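Local coordinates for protein muramidase (Sodiomyces alcalophilus, PDB 6ZM8) that probably hydrolyses the beta-1,4-glycosidic bonds of bacterial cell-wall peptidoglycan, as a fungal lysozyme of glycoside hydrolase family 25, at residues G53-A58 and S199-L204; F120-H125 and S129-I134. All blocks are in the same frame, centred on the assembly; numbering follows the deposited sequence. Where two conformers were deposited one is given.

Contact 1: G53-A58 and S199-L204; sequences GFIRGA and SRLRAL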
loop_
_atom_site.group_PDB
_atom_site.type_symbol
_atom_site.label_atom_id
_atom_site.label_comp_id
_atom_site.label_asym_id
_atom_site.label_seq_id
_atom_site.Cartn_x
_atom_site.Cartn_y
_atom_site.Cartn_z
ATOM N N GLY A 53 -18.222 -7.791 0.420
ATOM C CA GLY A 53 -17.455 -9.032 0.459
ATOM C C GLY A 53 -15.983 -8.880 0.140
ATOM O O GLY A 53 -15.322 -9.903 -0.057
ATOM N N PHE A 54 -15.461 -7.673 0.101
ATOM C CA PHE A 54 -14.036 -7.483 -0.159
ATOM C C PHE A 54 -13.175 -7.707 1.079
ATOM O O PHE A 54 -13.520 -7.377 2.199
ATOM C CB PHE A 54 -13.773 -6.066 -0.678
ATOM C CG PHE A 54 -14.000 -5.980 -2.152
ATOM C CD1 PHE A 54 -15.274 -5.851 -2.688
ATOM C CD2 PHE A 54 -12.942 -6.150 -3.039
ATOM C CE1 PHE A 54 -15.483 -5.936 -4.063
ATOM C CE2 PHE A 54 -13.154 -6.238 -4.403
ATOM C CZ PHE A 54 -14.431 -6.143 -4.910
ATOM N N ILE A 55 -11.971 -8.197 0.775
ATOM C CA ILE A 55 -10.797 -8.048 1.627
ATOM C C ILE A 55 -10.235 -6.643 1.300
ATOM O O ILE A 55 -10.160 -6.279 0.120
ATOM C CB ILE A 55 -9.806 -9.188 1.350
ATOM C CG1 ILE A 55 -10.428 -10.522 1.793
ATOM C CG2 ILE A 55 -8.480 -8.937 2.012
ATOM C CD1 ILE A 55 -9.671 -11.762 1.402
ATOM N N ARG A 56 -9.932 -5.845 2.308
ATOM C CA ARG A 56 -9.578 -4.447 2.042
ATOM C C ARG A 56 -8.494 -3.990 2.981
ATOM O O ARG A 56 -8.381 -4.463 4.118
ATOM C CB ARG A 56 -10.792 -3.506 2.073
ATOM C CG ARG A 56 -11.451 -3.318 3.430
ATOM C CD ARG A 56 -12.435 -4.430 3.806
ATOM N NE ARG A 56 -13.140 -4.147 5.043
ATOM C CZ ARG A 56 -12.651 -4.331 6.270
ATOM N NH1 ARG A 56 -11.474 -4.921 6.443
ATOM N NH2 ARG A 56 -13.345 -3.941 7.313
ATOM N N GLY A 57 -7.727 -3.018 2.510
ATOM C CA GLY A 57 -6.753 -2.336 3.327
ATOM C C GLY A 57 -6.694 -0.865 2.956
ATOM O O GLY A 57 -7.294 -0.426 1.972
ATOM N N ALA A 58 -5.910 -0.145 3.750
ATOM C CA ALA A 58 -5.692 1.273 3.566
ATOM C C ALA A 58 -4.251 1.531 3.165
ATOM O O ALA A 58 -3.357 0.718 3.481
ATOM C CB ALA A 58 -5.979 2.002 4.867
ATOM N N SER A 199 -6.289 -18.955 -0.004
ATOM C CA SER A 199 -5.772 -19.269 1.324
ATOM C C SER A 199 -4.653 -18.323 1.728
ATOM O O SER A 199 -4.516 -17.931 2.888
ATOM C CB SER A 199 -5.262 -20.712 1.347
ATOM O OG SER A 199 -4.728 -21.036 2.628
ATOM N N ARG A 200 -3.795 -18.017 0.786
ATOM C CA ARG A 200 -2.657 -17.143 1.071
ATOM C C ARG A 200 -3.085 -15.697 1.241
ATOM O O ARG A 200 -2.504 -14.975 2.046
ATOM C CB ARG A 200 -1.613 -17.279 -0.024
ATOM C CG ARG A 200 -0.825 -18.565 0.055
ATOM C CD ARG A 200 0.009 -18.729 1.337
ATOM N NE ARG A 200 1.097 -17.733 1.446
ATOM C CZ ARG A 200 2.382 -18.004 1.172
ATOM N NH1 ARG A 200 2.696 -19.237 0.809
ATOM N NH2 ARG A 200 3.343 -17.075 1.266
ATOM N N LEU A 201 -4.109 -15.259 0.493
ATOM C CA LEU A 201 -4.628 -13.898 0.692
ATOM C C LEU A 201 -5.250 -13.776 2.093
ATOM O O LEU A 201 -5.041 -12.779 2.790
ATOM C CB LEU A 201 -5.622 -13.553 -0.429
ATOM C CG LEU A 201 -6.207 -12.149 -0.377
ATOM C CD1 LEU A 201 -5.118 -11.067 -0.405
ATOM C CD2 LEU A 201 -7.172 -11.971 -1.540
ATOM N N ARG A 202 -6.014 -14.793 2.476
ATOM C CA ARG A 202 -6.579 -14.803 3.819
ATOM C C ARG A 202 -5.460 -14.808 4.870
ATOM O O ARG A 202 -5.584 -14.115 5.897
ATOM C CB ARG A 202 -7.480 -16.013 3.983
ATOM C CG ARG A 202 -8.067 -16.200 5.344
ATOM C CD ARG A 202 -9.269 -15.285 5.460
ATOM N NE ARG A 202 -10.374 -15.783 4.629
ATOM C CZ ARG A 202 -11.301 -15.038 4.011
ATOM N NH1 ARG A 202 -11.443 -13.752 4.277
ATOM N NH2 ARG A 202 -12.208 -15.639 3.248
ATOM N N ALA A 203 -4.388 -15.574 4.639
ATOM C CA ALA A 203 -3.274 -15.603 5.599
ATOM C C ALA A 203 -2.613 -14.237 5.728
ATOM O O ALA A 203 -2.215 -13.839 6.820
ATOM C CB ALA A 203 -2.265 -16.657 5.205
ATOM N N LEU A 204 -2.496 -13.505 4.616
ATOM C CA LEU A 204 -1.940 -12.144 4.681
ATOM C C LEU A 204 -2.853 -11.252 5.491
ATOM O O LEU A 204 -2.402 -10.480 6.348
ATOM C CB LEU A 204 -1.744 -11.605 3.259
ATOM C CG LEU A 204 -1.269 -10.149 3.200
ATOM C CD1 LEU A 204 0.127 -10.000 3.820
ATOM C CD2 LEU A 204 -1.253 -9.681 1.762
#
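At one end of the family 25 barrel, the start of strand 55-61 meets the C-terminal helix 198-206 through Ile-55, which faces Leu-201 and the side chain of Arg-202. The joint is small, 144 Å² summed over both sides, and the backbones stay well apart, with Ile-55 CA 8.3 Å from Arg-202 CA. Ile-55 and Leu-201 reach out to each other tip to tip: the terminal methyl Ile-55 CD1 rests 3.9 Å from Leu-201 CD2 and equally far from the branching carbon CG. On the helix, Leu-201 has CG anti to the backbone N (chi1 -178°), a torsion that carries its fork across to the strand, while its side chain also touches Phe-194 of strand 190-194. Ile-55 leans on Leu-90 as well, and its backbone is hydrogen-bonded to Arg-25 and Val-27 of the neighbouring strand region. The exposed Arg-202 reaches in from the helix; in the conformer described, one of two, its chain is bent at chi2 and chi3, which brings NH1 obliquely up to the end of Ile-55. A hydrogen bond to Gly-87 O engages NH1, and in this conformer that same nitrogen lies 3.9 Å from Ile-55 CD1.

Contact 2: F120-H125 and S129-I134; sequences FVTTYH and SRWPVI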
loop_
_atom_site.group_PDB
_atom_site.type_symbol
_atom_site.label_atom_id
_atom_site.label_comp_id
_atom_site.label_asym_id
_atom_site.label_seq_id
_atom_site.Cartn_x
_atom_site.Cartn_y
_atom_site.Cartn_z
ATOM N N PHE A 120 8.860 4.401 10.177
ATOM C CA PHE A 120 7.447 4.161 9.850
ATOM C C PHE A 120 7.068 2.698 10.105
ATOM O O PHE A 120 6.049 2.408 10.749
ATOM C CB PHE A 120 7.173 4.557 8.388
ATOM C CG PHE A 120 5.711 4.435 8.030
ATOM C CD1 PHE A 120 5.133 3.203 7.729
ATOM C CD2 PHE A 120 4.904 5.569 8.003
ATOM C CE1 PHE A 120 3.772 3.103 7.448
ATOM C CE2 PHE A 120 3.546 5.471 7.691
ATOM C CZ PHE A 120 2.984 4.237 7.425
ATOM N N VAL A 121 7.841 1.769 9.555
ATOM C CA VAL A 121 7.359 0.377 9.617
ATOM C C VAL A 121 7.479 -0.182 11.047
ATOM O O VAL A 121 6.662 -0.999 11.436
ATOM C CB VAL A 121 8.041 -0.537 8.577
ATOM C CG1 VAL A 121 7.942 0.054 7.171
ATOM C CG2 VAL A 121 9.482 -0.833 8.901
ATOM N N THR A 122 8.532 0.184 11.801
ATOM C CA THR A 122 8.624 -0.256 13.186
ATOM C C THR A 122 7.482 0.328 14.006
ATOM O O THR A 122 6.872 -0.368 14.833
ATOM C CB THR A 122 9.997 0.122 13.754
ATOM O OG1 THR A 122 10.994 -0.641 13.108
ATOM C CG2 THR A 122 10.098 -0.122 15.240
ATOM N N THR A 123 7.188 1.610 13.809
ATOM C CA THR A 123 6.109 2.249 14.565
ATOM C C THR A 123 4.758 1.624 14.212
ATOM O O THR A 123 3.948 1.314 15.095
ATOM C CB THR A 123 6.124 3.759 14.343
ATOM O OG1 THR A 123 7.388 4.290 14.775
ATOM C CG2 THR A 123 5.024 4.449 15.133
ATOM N N TYR A 124 4.506 1.439 12.914
ATOM C CA TYR A 124 3.236 0.851 12.495
ATOM C C TYR A 124 3.047 -0.550 13.112
ATOM O O TYR A 124 1.969 -0.898 13.558
ATOM C CB TYR A 124 3.175 0.810 10.956
ATOM C CG TYR A 124 1.836 0.303 10.453
ATOM C CD1 TYR A 124 0.727 1.142 10.391
ATOM C CD2 TYR A 124 1.684 -1.024 10.065
ATOM C CE1 TYR A 124 -0.504 0.674 9.964
ATOM C CE2 TYR A 124 0.453 -1.503 9.628
ATOM C CZ TYR A 124 -0.648 -0.654 9.583
ATOM O OH TYR A 124 -1.845 -1.178 9.172
ATOM N N HIS A 125 4.127 -1.336 13.099
ATOM C CA HIS A 125 4.063 -2.696 13.690
ATOM C C HIS A 125 3.831 -2.635 15.215
ATOM O O HIS A 125 3.082 -3.449 15.753
ATOM C CB HIS A 125 5.355 -3.424 13.331
ATOM C CG HIS A 125 5.474 -4.777 13.941
ATOM N ND1 HIS A 125 6.138 -4.968 15.124
ATOM C CD2 HIS A 125 5.037 -5.965 13.526
ATOM C CE1 HIS A 125 6.088 -6.285 15.419
ATOM N NE2 HIS A 125 5.417 -6.906 14.465
ATOM N N SER A 129 0.423 -4.409 15.368
ATOM C CA SER A 129 0.934 -5.778 15.341
ATOM C C SER A 129 1.387 -6.231 13.954
ATOM O O SER A 129 1.926 -7.348 13.851
ATOM C CB SER A 129 -0.022 -6.836 15.927
ATOM O OG SER A 129 -0.974 -7.311 14.993
ATOM N N ARG A 130 1.177 -5.424 12.918
ATOM C CA ARG A 130 1.478 -5.846 11.563
ATOM C C ARG A 130 2.632 -5.051 10.964
ATOM O O ARG A 130 2.728 -3.831 11.129
ATOM C CB ARG A 130 0.275 -5.603 10.638
ATOM C CG ARG A 130 -0.971 -6.412 11.026
ATOM C CD ARG A 130 -0.680 -7.918 11.052
ATOM N NE ARG A 130 -0.117 -8.411 9.805
ATOM C CZ ARG A 130 -0.812 -8.844 8.751
ATOM N NH1 ARG A 130 -2.149 -8.953 8.836
ATOM N NH2 ARG A 130 -0.190 -9.239 7.642
ATOM N N TRP A 131 3.487 -5.766 10.222
ATOM C CA TRP A 131 4.413 -5.082 9.333
ATOM C C TRP A 131 3.606 -4.571 8.129
ATOM O O TRP A 131 2.802 -5.299 7.563
ATOM C CB TRP A 131 5.527 -6.012 8.849
ATOM C CG TRP A 131 6.369 -6.528 9.973
ATOM C CD1 TRP A 131 6.396 -7.801 10.454
ATOM C CD2 TRP A 131 7.259 -5.786 10.806
ATOM N NE1 TRP A 131 7.245 -7.893 11.524
ATOM C CE2 TRP A 131 7.786 -6.669 11.765
ATOM C CE3 TRP A 131 7.647 -4.454 10.855
ATOM C CZ2 TRP A 131 8.681 -6.257 12.756
ATOM C CZ3 TRP A 131 8.537 -4.058 11.840
ATOM C CH2 TRP A 131 9.049 -4.943 12.783
ATOM N N PRO A 132 3.810 -3.319 7.728
ATOM C CA PRO A 132 3.072 -2.795 6.586
ATOM C C PRO A 132 3.597 -3.389 5.283
ATOM O O PRO A 132 4.753 -3.799 5.154
ATOM C CB PRO A 132 3.313 -1.299 6.666
ATOM C CG PRO A 132 4.710 -1.218 7.260
ATOM C CD PRO A 132 4.780 -2.355 8.263
ATOM N N VAL A 133 2.712 -3.364 4.277
ATOM C CA VAL A 133 3.128 -3.540 2.895
ATOM C C VAL A 133 3.884 -2.288 2.445
ATOM O O VAL A 133 3.560 -1.175 2.890
ATOM C CB VAL A 133 1.845 -3.764 2.061
ATOM C CG1 VAL A 133 2.069 -3.661 0.557
ATOM C CG2 VAL A 133 1.236 -5.121 2.408
ATOM N N ILE A 134 4.886 -2.465 1.582
ATOM C CA ILE A 134 5.563 -1.331 0.954
ATOM C C ILE A 134 5.175 -1.295 -0.521
ATOM O O ILE A 134 5.432 -2.263 -1.252
ATOM C CB ILE A 134 7.081 -1.419 1.129
ATOM C CG1 ILE A 134 7.440 -1.153 2.588
ATOM C CG2 ILE A 134 7.808 -0.445 0.182
ATOM C CD1 ILE A 134 8.902 -1.384 2.931
#
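Val-121, Tyr-124 and His-125 of helix 110-128 pack on the turn leading into strand 133-136, the helix-to-strand return of the beta-alpha-beta unit made with strand 93-95. The tight, buried part centres on Pro-132. Its CG lies 3.5 Å from Val-121 CG1 in the one of two valine conformers described, the two side chains crossing at about a right angle. Tyr-124 slides past the same proline in the opposite direction, CD2 3.8 Å from Pro-132 CB; its CG is anti to the backbone N (chi1 -176°), which brings the ring past Pro-132 CB and Arg-130 O, and the hydroxyl bonds to Gly-81 O and Gly-92 N. Phe-120 adds a looser touch, meeting Pro-132 CG at its ring edge.

Toward solvent the packing passes to partly exposed rings. His-125 lies face to face on the six-membered ring of Trp-131, centroids 3.7 Å apart and planes at 9°, while His-125 CB makes a CH-pi contact over that same ring. Arg-154 adds a cation-pi contact to the indole. Replacing Trp-131 with an alanine would probably leave the imidazole without its stacking surface, freer to turn, and Arg-154 without its aromatic partner. Farther out, Thr-122 adds only a loose contact, its CA nearest to Trp-131 CZ3, and Ser-129 is exposed, its CB directed away from the helix. Ser-129 has positive phi as the chain leaves the helix. Arg-130 likewise has its CB directed away from the helix, but its carbonyl O turns back to receive a CA-H contact from His-125 CA at 3.1 Å. Beside it, Ser-129 N donates to His-125 O at 2.9 Å, a distinctly bent bond with 139° at the hydrogen.

Overall arrangement
Contact 1 ties strand 55-61 to the C-terminal helix 198-206, 141 residues on; contact 2 is a local return from helix 110-128 into strand 133-136 and falls within that long interval of chain. Their centres are about 17 Å apart, yet both reach the same curled sheet, in which strand 93-95 runs parallel between strands 55-61 and 133-136. The contacts also meet directly: Arg-130 NH2 lies 2.8 Å from Leu-204 O, a probable hydrogen bond from the turn of contact 2 to the helix of contact 1. The late helix is thereby joined both to an early strand and to a mid-chain beta-alpha-beta unit of the barrel.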